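Local coordinates for uncharacterized protein (Neisseria meningitidis MC58, PDB 2R2A) that is of unknown function but, as the N-terminal domain of a zonular occludens toxin family protein with a P-loop NTPase-type fold, probably binds a nucleotide, at residues A[9-14]-A[147-152]. Numbering follows the deposited sequence.
Sequences LITGTP and HYHIAS
T11 presents its hydroxyl to two histidines of the strand 147-152, crossing each side chain at about a right angle. OG1 forms a hydrogen bond with H149 ND1 at 2.7 Å, in the plane of that ring. H147 brings CE1 edge-on to within 2.9 Å of the same OG1. T11 chi1 of 57° sets OG1 between the backbone N and the carbonyl carbon, on the side where both imidazoles lie. L9 lies alongside H147, pointing the same way, and its CD2 sits 3.6 Å from the ring centroid, only 9° off the normal: a CH-pi contact over the face. H147 ND1 makes weak hydrogen bonds to L9 O and Y148 O, while NE2 bonds weakly to A167 O. On the other face of the sheet, I10 CG1 comes to the edge of the Y148 ring, 4.1 Å from CD2; helix 18-28 packs against both residues.

The backbones run parallel, their axes 11° apart. Y148 N bonds to L9 O at 2.8 Å, T11 N to Y148 O at 2.9 Å and I150 N to T11 O at 3.0 Å. Beyond these bonds the segments diverge, and one water accepts from T13 N and donates to I150 O (2.6 Å). At the backbone angles of G12 a CB would clash with the carbonyl O of T11, so the position calls for glycine. Residues 9-14 leave the parallel part of the mixed sheet for the loop to helix 18-28, a strand-loop-helix arrangement in which G12 O receives K18 NZ, consistent with the Walker A P-loop of a P-loop NTPase fold.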
# COMPACT_ATOMS: atom_id res chain seq x y z
N LEU A 9 3.58 1.88 -4.59
CA LEU A 9 2.41 1.36 -5.31
C LEU A 9 2.68 -0.05 -5.87
O LEU A 9 3.74 -0.30 -6.48
CB LEU A 9 2.05 2.32 -6.43
CG LEU A 9 0.98 1.92 -7.44
CD1 LEU A 9 -0.40 1.69 -6.78
CD2 LEU A 9 0.84 2.98 -8.54
N ILE A 10 1.74 -0.98 -5.66
CA ILE A 10 1.87 -2.29 -6.25
C ILE A 10 0.61 -2.53 -7.10
O ILE A 10 -0.51 -2.46 -6.59
CB ILE A 10 2.06 -3.39 -5.22
CG1 ILE A 10 3.35 -3.20 -4.37
CG2 ILE A 10 2.09 -4.74 -5.98
CD1 ILE A 10 3.33 -4.01 -3.01
N THR A 11 0.75 -2.86 -8.38
CA THR A 11 -0.40 -3.08 -9.22
C THR A 11 -0.27 -4.40 -9.98
O THR A 11 0.82 -5.02 -9.99
CB THR A 11 -0.63 -1.90 -10.26
OG1 THR A 11 0.55 -1.72 -11.08
CG2 THR A 11 -0.93 -0.60 -9.46
N GLY A 12 -1.39 -4.82 -10.55
CA GLY A 12 -1.49 -6.10 -11.26
C GLY A 12 -2.89 -6.66 -11.14
O GLY A 12 -3.66 -6.28 -10.26
N THR A 13 -3.25 -7.50 -12.09
CA THR A 13 -4.61 -8.05 -12.11
C THR A 13 -4.86 -8.97 -10.89
O THR A 13 -3.90 -9.47 -10.25
CB THR A 13 -4.82 -8.91 -13.40
OG1 THR A 13 -3.94 -10.02 -13.37
CG2 THR A 13 -4.56 -8.13 -14.65
N PRO A 14 -6.14 -9.22 -10.55
CA PRO A 14 -6.44 -10.18 -9.49
C PRO A 14 -5.80 -11.54 -9.80
O PRO A 14 -5.88 -12.01 -10.94
CB PRO A 14 -7.97 -10.30 -9.53
CG PRO A 14 -8.41 -8.86 -9.99
CD PRO A 14 -7.37 -8.61 -11.11
N HIS A 147 7.08 2.04 -7.72
CA HIS A 147 5.90 1.39 -8.30
C HIS A 147 6.32 0.01 -8.78
O HIS A 147 7.25 -0.08 -9.55
CB HIS A 147 5.32 2.28 -9.40
CG HIS A 147 4.15 1.74 -10.18
ND1 HIS A 147 3.38 0.66 -9.80
CD2 HIS A 147 3.57 2.23 -11.30
CE1 HIS A 147 2.39 0.50 -10.66
NE2 HIS A 147 2.50 1.44 -11.59
N TYR A 148 5.72 -1.05 -8.24
CA TYR A 148 5.91 -2.40 -8.79
C TYR A 148 4.66 -2.80 -9.49
O TYR A 148 3.54 -2.58 -8.98
CB TYR A 148 6.08 -3.40 -7.64
CG TYR A 148 7.34 -3.27 -6.86
CD1 TYR A 148 8.59 -3.51 -7.44
CD2 TYR A 148 7.29 -2.96 -5.51
CE1 TYR A 148 9.78 -3.45 -6.64
CE2 TYR A 148 8.43 -2.88 -4.74
CZ TYR A 148 9.68 -3.12 -5.31
OH TYR A 148 10.80 -3.04 -4.49
N HIS A 149 4.81 -3.41 -10.65
CA HIS A 149 3.65 -3.95 -11.34
C HIS A 149 3.99 -5.41 -11.72
O HIS A 149 5.11 -5.69 -12.22
CB HIS A 149 3.36 -3.15 -12.61
CG HIS A 149 2.22 -3.74 -13.41
ND1 HIS A 149 0.90 -3.46 -13.13
CD2 HIS A 149 2.21 -4.61 -14.45
CE1 HIS A 149 0.13 -4.12 -13.98
NE2 HIS A 149 0.90 -4.85 -14.76
N ILE A 150 3.08 -6.33 -11.45
CA ILE A 150 3.27 -7.73 -11.80
C ILE A 150 2.66 -7.97 -13.18
O ILE A 150 1.43 -7.86 -13.38
CB ILE A 150 2.63 -8.68 -10.73
CG1 ILE A 150 3.19 -8.33 -9.34
CG2 ILE A 150 2.90 -10.16 -11.13
CD1 ILE A 150 2.37 -9.00 -8.22
N ALA A 151 3.52 -8.27 -14.14
CA ALA A 151 3.07 -8.54 -15.49
C ALA A 151 3.14 -10.04 -15.72
O ALA A 151 4.01 -10.73 -15.16
CB ALA A 151 3.96 -7.78 -16.48
N SER A 152 2.22 -10.59 -16.51
CA SER A 152 2.26 -12.01 -16.79
C SER A 152 2.29 -12.20 -18.29
O SER A 152 1.60 -11.49 -19.03
CB SER A 152 1.06 -12.74 -16.18
OG SER A 152 0.79 -13.96 -16.90
O HOH W 1 -1.14 -8.21 -13.92